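Local coordinates for putative peptide ABC-transport system periplasmic peptide-binding protein (Campylobacter jejuni, PDB 4OEV) that binds nickel outside the cytoplasm as the solute-binding protein of an ABC-type importer, and belongs to a family generally associated with peptide transport, at residues A[83-86]-A[87-91]; A[248-251]-A[252-255]; A[301-304]-A[305-308]; A[416-419]-A[420-423]; A[435-438]-A[439-443]. All coordinates share one frame; numbering follows the deposited sequence.

Contact 1. Residues A[83-86]-A[87-91]; sequences DVKF and SIEAF
K85 lays its aliphatic chain against the carboxylate of E89, one turn further along helix 81-92, an i to i+4 salt bridge of the kind helices build from oppositely charged residues. The chain runs straight as far as CE and turns only at its last torsion (chi4 73°), which brings NZ within 2.7 Å of E89 OE2. The ammonium comes in on the syn side of that oxygen, 27° out of the carboxylate plane, and also bonds to V110 O. A different device serves the buried side: S87 OG folds back onto D83 O at 2.7 Å. D83 O also accepts S87 N at 2.8 Å, and the two donors arrive from opposite faces of the carbonyl plane. S87 OG bonds in addition to L138 N. V84 CG1 and I88 CD1 meet loosely at 4.3 Å. This apolar flank lies on strands 107-114 and 117-122, I88 touching I107, V110 and I120, while F86 leans on helix 140-143.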
loop_
_atom_site.group_PDB
_atom_site.type_symbol
_atom_site.label_atom_id
_atom_site.label_comp_id
_atom_site.label_asym_id
_atom_site.label_seq_id
_atom_site.Cartn_x
_atom_site.Cartn_y
_atom_site.Cartn_z
ATOM N N ASP A 83 25.046 -6.265 -9.593
ATOM C CA ASP A 83 23.994 -5.477 -8.892
ATOM C C ASP A 83 22.842 -6.303 -8.412
ATOM O O ASP A 83 22.278 -6.069 -7.336
ATOM C CB ASP A 83 23.483 -4.401 -9.836
ATOM C CG ASP A 83 24.568 -3.449 -10.241
ATOM O OD1 ASP A 83 25.219 -2.899 -9.327
ATOM O OD2 ASP A 83 24.769 -3.265 -11.462
ATOM N N VAL A 84 22.453 -7.250 -9.237
ATOM C CA VAL A 84 21.314 -8.062 -8.961
ATOM C C VAL A 84 21.588 -8.958 -7.760
ATOM O O VAL A 84 20.747 -9.111 -6.882
ATOM C CB VAL A 84 20.938 -8.878 -10.183
ATOM C CG1 VAL A 84 19.781 -9.794 -9.890
ATOM C CG2 VAL A 84 20.600 -7.945 -11.352
ATOM N N LYS A 85 22.775 -9.554 -7.707
ATOM C CA LYS A 85 23.123 -10.370 -6.574
ATOM C C LYS A 85 23.318 -9.511 -5.347
ATOM O O LYS A 85 22.912 -9.902 -4.252
ATOM C CB LYS A 85 24.388 -11.203 -6.868
ATOM C CG LYS A 85 24.921 -11.968 -5.683
ATOM C CD LYS A 85 26.103 -12.862 -6.141
ATOM C CE LYS A 85 26.805 -13.583 -4.955
ATOM N NZ LYS A 85 26.003 -14.690 -4.384
ATOM N N PHE A 86 23.940 -8.349 -5.512
ATOM C CA PHE A 86 24.121 -7.475 -4.369
ATOM C C PHE A 86 22.736 -7.092 -3.787
ATOM O O PHE A 86 22.533 -7.127 -2.581
ATOM C CB PHE A 86 24.904 -6.224 -4.754
ATOM C CG PHE A 86 24.883 -5.157 -3.706
ATOM C CD1 PHE A 86 25.744 -5.209 -2.621
ATOM C CD2 PHE A 86 23.964 -4.108 -3.784
ATOM C CE1 PHE A 86 25.708 -4.218 -1.653
ATOM C CE2 PHE A 86 23.909 -3.130 -2.803
ATOM C CZ PHE A 86 24.771 -3.179 -1.738
ATOM N N SER A 87 21.820 -6.707 -4.674
ATOM C CA SER A 87 20.485 -6.214 -4.251
ATOM C C SER A 87 19.630 -7.230 -3.510
ATOM O O SER A 87 19.125 -6.984 -2.410
ATOM C CB SER A 87 19.734 -5.736 -5.489
ATOM O OG SER A 87 20.411 -4.669 -6.073
ATOM N N ILE A 88 19.433 -8.370 -4.136
ATOM C CA ILE A 88 18.646 -9.427 -3.553
ATOM C C ILE A 88 19.259 -9.861 -2.214
ATOM O O ILE A 88 18.558 -10.008 -1.236
ATOM C CB ILE A 88 18.625 -10.628 -4.504
ATOM C CG1 ILE A 88 17.625 -10.460 -5.627
ATOM C CG2 ILE A 88 18.349 -11.891 -3.771
ATOM C CD1 ILE A 88 17.732 -11.627 -6.607
ATOM N N GLU A 89 20.586 -9.997 -2.154
ATOM C CA GLU A 89 21.222 -10.325 -0.892
ATOM C C GLU A 89 21.043 -9.214 0.138
ATOM O O GLU A 89 20.880 -9.489 1.354
ATOM C CB GLU A 89 22.700 -10.631 -1.134
ATOM C CG GLU A 89 22.825 -11.950 -1.802
ATOM C CD GLU A 89 24.267 -12.363 -2.098
ATOM O OE1 GLU A 89 25.218 -11.573 -1.900
ATOM O OE2 GLU A 89 24.411 -13.512 -2.519
ATOM N N ALA A 90 20.985 -7.981 -0.358
ATOM C CA ALA A 90 20.837 -6.821 0.493
ATOM C C ALA A 90 19.471 -6.808 1.188
ATOM O O ALA A 90 19.427 -6.533 2.374
ATOM C CB ALA A 90 21.025 -5.527 -0.302
ATOM N N PHE A 91 18.403 -7.152 0.461
ATOM C CA PHE A 91 17.025 -7.182 0.972
ATOM C C PHE A 91 16.843 -8.299 2.004
ATOM O O PHE A 91 16.032 -8.183 2.915
ATOM C CB PHE A 91 16.035 -7.392 -0.161
ATOM C CG PHE A 91 16.122 -6.334 -1.270
ATOM C CD1 PHE A 91 16.557 -5.031 -1.008
ATOM C CD2 PHE A 91 15.790 -6.671 -2.567
ATOM C CE1 PHE A 91 16.599 -4.058 -2.016
ATOM C CE2 PHE A 91 15.863 -5.712 -3.611
ATOM C CZ PHE A 91 16.279 -4.408 -3.328
#

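Contact 2. Residues A[248-251]-A[252-255]; sequences LDNE and FLKD
L248 opens the turn by setting CD1 3.9 Å from L253 O, while L248 O lies 3.3 Å from K254 CB. D249 joins in through its backbone: one water donates to D249 O and accepts from K254 NZ. N250 CG stands anti to the backbone N (chi1 177°), which carries OD1 forward to the amides of F252 and L253. L253 N reaches N250 OD1 at 2.8 Å, almost straight, in the carbonyl plane and on a lone pair; F252 N meets the same N250 OD1 at 2.9 Å from above that plane, 47° out of it. The F252 bond closes an Asx turn, which leads into the type I beta turn F252 to D255, in the loop between strand 241-246 and helix 256-265, and D255 is the N-cap of that helix. N250 O accepts K254 N at 2.9 Å. E251 then lies alongside F252: E251 CG sits over the centre of the ring, 3.8 Å from the centroid, a CH-pi contact, and the carboxylate stacks with its plane 6° from that of the ring. E251 OE1 forms a salt bridge to K329, and the F252 ring also touches L331 of strand 329-338.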
loop_
_atom_site.group_PDB
_atom_site.type_symbol
_atom_site.label_atom_id
_atom_site.label_comp_id
_atom_site.label_asym_id
_atom_site.label_seq_id
_atom_site.Cartn_x
_atom_site.Cartn_y
_atom_site.Cartn_z
ATOM N N LEU A 248 -5.967 -5.093 19.383
ATOM C CA LEU A 248 -6.370 -6.278 20.140
ATOM C C LEU A 248 -5.821 -6.237 21.561
ATOM O O LEU A 248 -6.207 -7.096 22.369
ATOM C CB LEU A 248 -5.909 -7.578 19.417
ATOM C CG LEU A 248 -6.771 -8.169 18.283
ATOM C CD1 LEU A 248 -8.172 -8.227 18.696
ATOM C CD2 LEU A 248 -6.774 -7.329 16.992
ATOM N N ASP A 249 -4.939 -5.268 21.900
ATOM C CA ASP A 249 -4.512 -5.101 23.283
ATOM C C ASP A 249 -5.633 -4.446 24.142
ATOM O O ASP A 249 -5.565 -4.461 25.374
ATOM C CB ASP A 249 -3.274 -4.212 23.451
ATOM C CG ASP A 249 -1.991 -4.849 22.860
ATOM O OD1 ASP A 249 -2.060 -6.056 22.491
ATOM O OD2 ASP A 249 -0.967 -4.108 22.795
ATOM N N ASN A 250 -6.605 -3.824 23.492
ATOM C CA ASN A 250 -7.671 -3.095 24.234
ATOM C C ASN A 250 -8.573 -4.064 24.986
ATOM O O ASN A 250 -8.975 -5.078 24.418
ATOM C CB ASN A 250 -8.478 -2.240 23.233
ATOM C CG ASN A 250 -9.656 -1.519 23.909
ATOM O OD1 ASN A 250 -10.730 -2.092 23.993
ATOM N ND2 ASN A 250 -9.450 -0.293 24.384
ATOM N N GLU A 251 -8.933 -3.762 26.244
ATOM C CA GLU A 251 -9.654 -4.739 27.088
ATOM C C GLU A 251 -11.031 -5.126 26.510
ATOM O O GLU A 251 -11.468 -6.279 26.619
ATOM C CB GLU A 251 -9.827 -4.201 28.534
ATOM C CG GLU A 251 -10.675 -2.920 28.624
ATOM C CD GLU A 251 -11.034 -2.528 30.061
ATOM O OE1 GLU A 251 -11.520 -3.404 30.822
ATOM O OE2 GLU A 251 -10.808 -1.349 30.426
ATOM N N PHE A 252 -11.670 -4.197 25.792
ATOM C CA PHE A 252 -12.955 -4.505 25.203
ATOM C C PHE A 252 -12.798 -5.098 23.829
ATOM O O PHE A 252 -13.442 -6.110 23.498
ATOM C CB PHE A 252 -13.854 -3.231 25.099
ATOM C CG PHE A 252 -14.047 -2.544 26.398
ATOM C CD1 PHE A 252 -14.704 -3.200 27.444
ATOM C CD2 PHE A 252 -13.572 -1.245 26.601
ATOM C CE1 PHE A 252 -14.876 -2.587 28.680
ATOM C CE2 PHE A 252 -13.764 -0.596 27.834
ATOM C CZ PHE A 252 -14.395 -1.279 28.885
ATOM N N LEU A 253 -11.977 -4.454 23.000
ATOM C CA LEU A 253 -11.842 -4.877 21.615
ATOM C C LEU A 253 -11.171 -6.264 21.499
ATOM O O LEU A 253 -11.390 -6.956 20.503
ATOM C CB LEU A 253 -11.054 -3.826 20.775
ATOM C CG LEU A 253 -11.738 -2.447 20.667
ATOM C CD1 LEU A 253 -10.916 -1.584 19.689
ATOM C CD2 LEU A 253 -13.235 -2.482 20.256
ATOM N N LYS A 254 -10.417 -6.710 22.516
ATOM C CA LYS A 254 -9.858 -8.063 22.371
ATOM C C LYS A 254 -10.960 -9.129 22.264
ATOM O O LYS A 254 -10.746 -10.193 21.703
ATOM C CB LYS A 254 -8.957 -8.390 23.527
ATOM C CG LYS A 254 -9.669 -8.432 24.912
ATOM C CD LYS A 254 -8.723 -9.007 25.970
ATOM C CE LYS A 254 -7.341 -8.378 25.861
ATOM N NZ LYS A 254 -6.389 -8.809 26.921
ATOM N N ASP A 255 -12.138 -8.837 22.820
ATOM C CA ASP A 255 -13.222 -9.802 22.910
ATOM C C ASP A 255 -13.877 -10.069 21.563
ATOM O O ASP A 255 -14.421 -9.167 20.903
ATOM C CB ASP A 255 -14.314 -9.295 23.910
ATOM C CG ASP A 255 -15.368 -10.346 24.235
ATOM O OD1 ASP A 255 -15.750 -11.164 23.345
ATOM O OD2 ASP A 255 -15.860 -10.343 25.391
HETATM O O HOH W 1 -4.621 -6.790 26.782
#

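Contact 3. Residues A[301-304]-A[305-308]; sequences KYDP and KKAE
D303 accepts two backbone N-H groups of the helix that follows it, one with its side chain and one with its carbonyl. It is the N-cap of helix 304-313, and the arrangement illustrates how an aspartate can serve amides of the first turn that have no earlier carbonyl to bond to. CG stands anti to the backbone N (chi1 -166°), which turns the carboxylate forward over the start of the helix. D303 OD1 takes K306 N at 3.2 Å, a fairly straight bond that nevertheless meets the oxygen from well above the carboxylate plane, 71° out of it. D303 O receives A307 N at 3.0 Å, in the carbonyl plane, and P304 O receives E308 N at 3.1 Å, starting the regular i to i+4 pattern. The negative charge at this helix end would probably be stabilised by the helix dipole. Farther out, the side chains of D303 and K306 cross at about a right angle, and D303 CG lies 3.6 Å from K306 CB. The lysine chain then runs on extended, and K306 NZ makes a weak hydrogen bond to Y264 OH of helix 256-265, which D303 and A307 also touch. P304 is the first residue of the helix, and its CD lies over one face of the Y302 ring, 3.8 Å above the plane and offset toward the rim.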
loop_
_atom_site.group_PDB
_atom_site.type_symbol
_atom_site.label_atom_id
_atom_site.label_comp_id
_atom_site.label_asym_id
_atom_site.label_seq_id
_atom_site.Cartn_x
_atom_site.Cartn_y
_atom_site.Cartn_z
ATOM N N LYS A 301 -23.643 -8.937 7.906
ATOM C CA LYS A 301 -24.711 -8.030 7.439
ATOM C C LYS A 301 -24.998 -6.963 8.485
ATOM O O LYS A 301 -24.815 -7.187 9.673
ATOM C CB LYS A 301 -26.003 -8.768 7.156
ATOM C CG LYS A 301 -26.009 -9.611 5.920
ATOM C CD LYS A 301 -27.464 -9.955 5.525
ATOM C CE LYS A 301 -28.309 -10.423 6.725
ATOM N NZ LYS A 301 -29.695 -10.848 6.321
ATOM N N TYR A 302 -25.501 -5.815 8.059
ATOM C CA TYR A 302 -25.910 -4.786 9.003
ATOM C C TYR A 302 -27.080 -5.311 9.838
ATOM O O TYR A 302 -28.150 -5.543 9.306
ATOM C CB TYR A 302 -26.299 -3.509 8.254
ATOM C CG TYR A 302 -26.979 -2.468 9.113
ATOM C CD1 TYR A 302 -26.345 -1.934 10.214
ATOM C CD2 TYR A 302 -28.244 -2.004 8.800
ATOM C CE1 TYR A 302 -26.958 -0.971 10.998
ATOM C CE2 TYR A 302 -28.860 -1.030 9.565
ATOM C CZ TYR A 302 -28.206 -0.516 10.663
ATOM O OH TYR A 302 -28.823 0.441 11.439
ATOM N N ASP A 303 -26.877 -5.501 11.143
ATOM C CA ASP A 303 -27.911 -6.084 12.030
ATOM C C ASP A 303 -27.685 -5.604 13.476
ATOM O O ASP A 303 -26.997 -6.266 14.280
ATOM C CB ASP A 303 -27.853 -7.614 11.958
ATOM C CG ASP A 303 -29.055 -8.299 12.556
ATOM O OD1 ASP A 303 -29.829 -7.698 13.347
ATOM O OD2 ASP A 303 -29.204 -9.493 12.230
ATOM N N PRO A 304 -28.228 -4.425 13.793
ATOM C CA PRO A 304 -28.117 -3.769 15.091
ATOM C C PRO A 304 -28.631 -4.652 16.226
ATOM O O PRO A 304 -28.077 -4.616 17.345
ATOM C CB PRO A 304 -29.018 -2.533 14.931
ATOM C CG PRO A 304 -29.042 -2.273 13.466
ATOM C CD PRO A 304 -29.001 -3.618 12.829
ATOM N N LYS A 305 -29.670 -5.439 15.940
ATOM C CA LYS A 305 -30.255 -6.293 16.977
ATOM C C LYS A 305 -29.285 -7.375 17.353
ATOM O O LYS A 305 -29.144 -7.696 18.531
ATOM C CB LYS A 305 -31.576 -6.923 16.553
ATOM C CG LYS A 305 -32.274 -7.585 17.741
ATOM C CD LYS A 305 -33.600 -8.247 17.376
ATOM C CE LYS A 305 -34.289 -8.817 18.628
ATOM N NZ LYS A 305 -33.348 -9.662 19.444
ATOM N N LYS A 306 -28.628 -7.946 16.350
ATOM C CA LYS A 306 -27.640 -8.986 16.592
ATOM C C LYS A 306 -26.453 -8.432 17.358
ATOM O O LYS A 306 -25.885 -9.129 18.218
ATOM C CB LYS A 306 -27.165 -9.618 15.285
ATOM C CG LYS A 306 -26.330 -10.859 15.525
ATOM C CD LYS A 306 -26.256 -11.727 14.279
ATOM C CE LYS A 306 -25.468 -13.020 14.538
ATOM N NZ LYS A 306 -25.566 -13.979 13.387
ATOM N N ALA A 307 -26.056 -7.200 17.020
ATOM C CA ALA A 307 -24.951 -6.547 17.727
ATOM C C ALA A 307 -25.290 -6.518 19.215
ATOM O O ALA A 307 -24.502 -6.979 20.030
ATOM C CB ALA A 307 -24.696 -5.143 17.210
ATOM N N GLU A 308 -26.483 -6.015 19.563
ATOM C CA GLU A 308 -26.879 -5.936 20.954
ATOM C C GLU A 308 -26.961 -7.314 21.608
ATOM O O GLU A 308 -26.461 -7.484 22.699
ATOM C CB GLU A 308 -28.231 -5.169 21.091
ATOM C CG GLU A 308 -28.010 -3.688 20.872
ATOM C CD GLU A 308 -29.263 -2.845 21.037
ATOM O OE1 GLU A 308 -30.343 -3.420 21.263
ATOM O OE2 GLU A 308 -29.153 -1.609 20.921
#

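Contact 4. Residues A[416-419]-A[420-423]; sequences YHDK and KVDI
The chain passes from the extended backbone of D418 (phi/psi -132/124°) straight into helix 419-429, where D422 N bonds to D418 O at 2.9 Å and I423 N to K419 O at 3.0 Å. D418 is the N-cap. With chi1 at -175° its carboxylate swings over the first turn, and D418 OD1 accepts V421 N at 2.8 Å through its anti lone pair, directed away from OD2, which is itself held by N451 ND2. Packing comes with the cap, for V421 CG2 lies 3.4 Å from D418 OD1 and, near the plane of the Y416 ring, 3.6 Å from Y416 OH at its edge. Y416 OH bonds to N451 O. Beyond the cap, a water accepts from D418 N and lies within bonding distance of D422 OD1, to which it may donate; that oxygen also accepts S400 N. V421 rests on F444 and A447 of helix 434-450, and Y416 on L448, so the start of one helix is seated against the later turns of the next.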
loop_
_atom_site.group_PDB
_atom_site.type_symbol
_atom_site.label_atom_id
_atom_site.label_comp_id
_atom_site.label_asym_id
_atom_site.label_seq_id
_atom_site.Cartn_x
_atom_site.Cartn_y
_atom_site.Cartn_z
ATOM N N TYR A 416 -2.686 -8.294 15.910
ATOM C CA TYR A 416 -3.620 -9.405 15.632
ATOM C C TYR A 416 -2.876 -10.729 15.591
ATOM O O TYR A 416 -1.908 -10.816 14.867
ATOM C CB TYR A 416 -4.275 -9.159 14.298
ATOM C CG TYR A 416 -5.247 -10.231 13.823
ATOM C CD1 TYR A 416 -6.454 -10.460 14.497
ATOM C CD2 TYR A 416 -4.999 -10.945 12.675
ATOM C CE1 TYR A 416 -7.365 -11.423 14.034
ATOM C CE2 TYR A 416 -5.894 -11.882 12.194
ATOM C CZ TYR A 416 -7.084 -12.123 12.876
ATOM O OH TYR A 416 -7.964 -13.100 12.339
ATOM N N HIS A 417 -3.298 -11.740 16.353
ATOM C CA HIS A 417 -2.624 -13.072 16.330
ATOM C C HIS A 417 -3.662 -14.151 16.113
ATOM O O HIS A 417 -4.466 -14.423 17.011
ATOM C CB HIS A 417 -1.884 -13.317 17.642
ATOM C CG HIS A 417 -0.730 -12.392 17.866
ATOM N ND1 HIS A 417 0.574 -12.842 18.011
ATOM C CD2 HIS A 417 -0.677 -11.045 17.967
ATOM C CE1 HIS A 417 1.372 -11.804 18.193
ATOM N NE2 HIS A 417 0.638 -10.699 18.161
ATOM N N ASP A 418 -3.696 -14.760 14.937
ATOM C CA ASP A 418 -4.651 -15.856 14.645
ATOM C C ASP A 418 -3.940 -17.016 14.004
ATOM O O ASP A 418 -3.249 -16.828 12.979
ATOM C CB ASP A 418 -5.757 -15.400 13.712
ATOM C CG ASP A 418 -6.815 -16.448 13.497
ATOM O OD1 ASP A 418 -6.730 -17.266 12.542
ATOM O OD2 ASP A 418 -7.769 -16.474 14.314
ATOM N N LYS A 419 -4.065 -18.205 14.599
ATOM C CA LYS A 419 -3.348 -19.350 14.069
ATOM C C LYS A 419 -3.806 -19.764 12.663
ATOM O O LYS A 419 -2.956 -20.112 11.816
ATOM C CB LYS A 419 -3.474 -20.572 14.991
ATOM C CG LYS A 419 -2.645 -20.540 16.237
ATOM C CD LYS A 419 -2.777 -21.934 16.911
ATOM C CE LYS A 419 -2.218 -21.928 18.356
ATOM N NZ LYS A 419 -2.697 -23.200 19.004
ATOM N N LYS A 420 -5.115 -19.772 12.408
ATOM C CA LYS A 420 -5.584 -20.201 11.090
ATOM C C LYS A 420 -5.141 -19.174 10.019
ATOM O O LYS A 420 -4.811 -19.556 8.902
ATOM C CB LYS A 420 -7.101 -20.413 11.049
ATOM C CG LYS A 420 -7.582 -21.701 11.760
ATOM C CD LYS A 420 -9.106 -21.801 11.746
ATOM C CE LYS A 420 -9.738 -20.846 12.767
ATOM N NZ LYS A 420 -11.242 -20.672 12.637
ATOM N N VAL A 421 -5.138 -17.886 10.371
ATOM C CA VAL A 421 -4.632 -16.909 9.428
ATOM C C VAL A 421 -3.142 -17.140 9.161
ATOM O O VAL A 421 -2.735 -17.195 7.983
ATOM C CB VAL A 421 -4.843 -15.501 9.891
ATOM C CG1 VAL A 421 -4.028 -14.565 9.033
ATOM C CG2 VAL A 421 -6.408 -15.157 9.861
ATOM N N ASP A 422 -2.340 -17.295 10.219
ATOM C CA ASP A 422 -0.892 -17.505 10.029
ATOM C C ASP A 422 -0.609 -18.666 9.100
ATOM O O ASP A 422 0.209 -18.543 8.188
ATOM C CB ASP A 422 -0.139 -17.749 11.343
ATOM C CG ASP A 422 -0.050 -16.519 12.213
ATOM O OD1 ASP A 422 -0.318 -15.382 11.708
ATOM O OD2 ASP A 422 0.314 -16.675 13.418
ATOM N N ILE A 423 -1.296 -19.787 9.327
ATOM C CA ILE A 423 -1.083 -21.009 8.565
ATOM C C ILE A 423 -1.529 -20.866 7.093
ATOM O O ILE A 423 -0.890 -21.364 6.154
ATOM C CB ILE A 423 -1.836 -22.166 9.227
ATOM C CG1 ILE A 423 -1.214 -22.473 10.586
ATOM C CG2 ILE A 423 -1.836 -23.383 8.349
ATOM C CD1 ILE A 423 -2.085 -23.382 11.461
HETATM O O HOH W 2 -2.210 -13.762 12.626
#

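Contact 5. Residues A[435-438]-A[439-443]; sequences EERK and KYYKD
R437 runs alongside Y441, one turn later in helix 434-450. From CB, the first torsion (chi1 -75°) sets R437 CG beside the backbone N, opposite the carbonyl carbon, and the chain then bends at chi3 (87°), which turns the guanidinium back along the tyrosine. R437 NE passes Y441 CE2 at 3.8 Å and is itself bonded to A428 O. R437 CZ lies 3.8 Å from Y441 OH, and R437 NH2 ends 2.9 Å from that same OH, at the ring edge and in the ring plane, with the two flat groups turned 58° apart. NH1 forms a salt bridge to D389. The near side of the tyrosine ring meets the arginine's backbone: Y441 CD2 is 3.1 Å from R437 O, which accepts Y441 N at 2.9 Å. E436 and Y440 repeat this i to i+4 pairing one residue earlier, E436 OE1 lying 3.3 Å from Y440 OH. K439 NZ and D443 OD2 form a salt bridge of 3.0 Å, with D443 OD2 in the plane of the Y440 ring at its edge. Both pairs lie on the side packed against helix 419-429, where the two tyrosines lean on A428, Y440 also on K427 and Y441 on L425.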
loop_
_atom_site.group_PDB
_atom_site.type_symbol
_atom_site.label_atom_id
_atom_site.label_comp_id
_atom_site.label_asym_id
_atom_site.label_seq_id
_atom_site.Cartn_x
_atom_site.Cartn_y
_atom_site.Cartn_z
ATOM N N GLU A 435 -4.419 -23.154 -8.142
ATOM C CA GLU A 435 -5.682 -23.585 -7.536
ATOM C C GLU A 435 -5.514 -23.886 -6.046
ATOM O O GLU A 435 -6.405 -23.625 -5.215
ATOM C CB GLU A 435 -6.215 -24.818 -8.259
ATOM C CG GLU A 435 -6.902 -24.502 -9.567
ATOM C CD GLU A 435 -5.915 -24.017 -10.641
ATOM O OE1 GLU A 435 -6.146 -22.918 -11.215
ATOM O OE2 GLU A 435 -4.915 -24.739 -10.904
ATOM N N GLU A 436 -4.357 -24.429 -5.716
ATOM C CA GLU A 436 -4.010 -24.645 -4.333
ATOM C C GLU A 436 -3.909 -23.318 -3.598
ATOM O O GLU A 436 -4.445 -23.179 -2.494
ATOM C CB GLU A 436 -2.685 -25.403 -4.233
ATOM C CG GLU A 436 -2.840 -26.868 -4.052
ATOM C CD GLU A 436 -1.569 -27.506 -3.544
ATOM O OE1 GLU A 436 -1.451 -27.678 -2.305
ATOM O OE2 GLU A 436 -0.689 -27.811 -4.365
ATOM N N ARG A 437 -3.223 -22.352 -4.213
ATOM C CA ARG A 437 -3.094 -21.002 -3.658
ATOM C C ARG A 437 -4.472 -20.423 -3.351
ATOM O O ARG A 437 -4.714 -19.887 -2.272
ATOM C CB ARG A 437 -2.372 -20.058 -4.636
ATOM C CG ARG A 437 -0.860 -20.232 -4.767
ATOM C CD ARG A 437 -0.199 -18.951 -5.287
ATOM N NE ARG A 437 0.143 -18.018 -4.193
ATOM C CZ ARG A 437 0.600 -16.772 -4.374
ATOM N NH1 ARG A 437 0.781 -16.303 -5.606
ATOM N NH2 ARG A 437 0.895 -15.999 -3.331
ATOM N N LYS A 438 -5.394 -20.579 -4.297
ATOM C CA LYS A 438 -6.720 -20.028 -4.104
ATOM C C LYS A 438 -7.395 -20.684 -2.898
ATOM O O LYS A 438 -8.069 -20.009 -2.130
ATOM C CB LYS A 438 -7.538 -20.203 -5.361
ATOM C CG LYS A 438 -7.028 -19.342 -6.481
ATOM C CD LYS A 438 -7.988 -19.341 -7.630
ATOM C CE LYS A 438 -7.461 -18.479 -8.731
ATOM N NZ LYS A 438 -8.225 -18.702 -9.992
ATOM N N LYS A 439 -7.159 -21.980 -2.716
ATOM C CA LYS A 439 -7.724 -22.721 -1.587
ATOM C C LYS A 439 -7.262 -22.145 -0.259
ATOM O O LYS A 439 -8.066 -21.937 0.645
ATOM C CB LYS A 439 -7.347 -24.195 -1.663
ATOM C CG LYS A 439 -7.927 -25.046 -0.557
ATOM C CD LYS A 439 -7.067 -26.317 -0.349
ATOM C CE LYS A 439 -7.400 -27.048 0.978
ATOM N NZ LYS A 439 -7.429 -26.196 2.232
ATOM N N TYR A 440 -5.972 -21.898 -0.139
ATOM C CA TYR A 440 -5.395 -21.360 1.082
ATOM C C TYR A 440 -5.850 -19.910 1.345
ATOM O O TYR A 440 -6.115 -19.510 2.498
ATOM C CB TYR A 440 -3.888 -21.464 0.982
ATOM C CG TYR A 440 -3.410 -22.911 0.944
ATOM C CD1 TYR A 440 -4.023 -23.900 1.724
ATOM C CD2 TYR A 440 -2.352 -23.284 0.135
ATOM C CE1 TYR A 440 -3.565 -25.234 1.708
ATOM C CE2 TYR A 440 -1.897 -24.608 0.099
ATOM C CZ TYR A 440 -2.500 -25.563 0.886
ATOM O OH TYR A 440 -2.032 -26.848 0.829
ATOM N N TYR A 441 -5.944 -19.121 0.276
ATOM C CA TYR A 441 -6.479 -17.761 0.421
ATOM C C TYR A 441 -7.937 -17.856 0.840
ATOM O O TYR A 441 -8.379 -17.059 1.640
ATOM C CB TYR A 441 -6.309 -16.955 -0.897
ATOM C CG TYR A 441 -4.887 -16.529 -1.023
ATOM C CD1 TYR A 441 -4.279 -15.861 0.031
ATOM C CD2 TYR A 441 -4.109 -16.885 -2.126
ATOM C CE1 TYR A 441 -2.972 -15.502 -0.019
ATOM C CE2 TYR A 441 -2.784 -16.536 -2.183
ATOM C CZ TYR A 441 -2.227 -15.828 -1.128
ATOM O OH TYR A 441 -0.921 -15.452 -1.130
ATOM N N LYS A 442 -8.681 -18.874 0.368
ATOM C CA LYS A 442 -10.035 -19.032 0.904
ATOM C C LYS A 442 -10.016 -19.328 2.414
ATOM O O LYS A 442 -10.771 -18.713 3.180
ATOM C CB LYS A 442 -10.795 -20.126 0.154
ATOM C CG LYS A 442 -12.209 -20.356 0.679
ATOM C CD LYS A 442 -12.772 -21.672 0.162
ATOM C CE LYS A 442 -14.281 -21.760 0.300
ATOM N NZ LYS A 442 -14.739 -22.018 1.714
ATOM N N ASP A 443 -9.114 -20.203 2.869
ATOM C CA ASP A 443 -8.945 -20.459 4.308
ATOM C C ASP A 443 -8.634 -19.158 5.066
ATOM O O ASP A 443 -9.203 -18.863 6.119
ATOM C CB ASP A 443 -7.808 -21.468 4.550
ATOM C CG ASP A 443 -8.171 -22.877 4.109
ATOM O OD1 ASP A 443 -9.370 -23.176 4.004
ATOM O OD2 ASP A 443 -7.249 -23.690 3.850
#

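All five contacts are local, yet each takes its chemistry from its place in the fold. Contact 1 is the buried one: mid-helix, against strands, with polar groups bonded to the surrounding chain. Contact 5 is likewise mid-helix but only partly buried, pairing long polar side chains with tyrosines. Contacts 3 and 4 are helix starts capped by aspartate, the first at the surface, the second partly buried, and they differ in whether the amide arrives above the carboxylate or on a lone pair. Contact 2, at the surface, uses asparagine in a turn instead. It touches contact 4 through L248 and Y416, whereas contacts 4 and 5 lie on successive packed helices, nearest atoms about 5 Å apart.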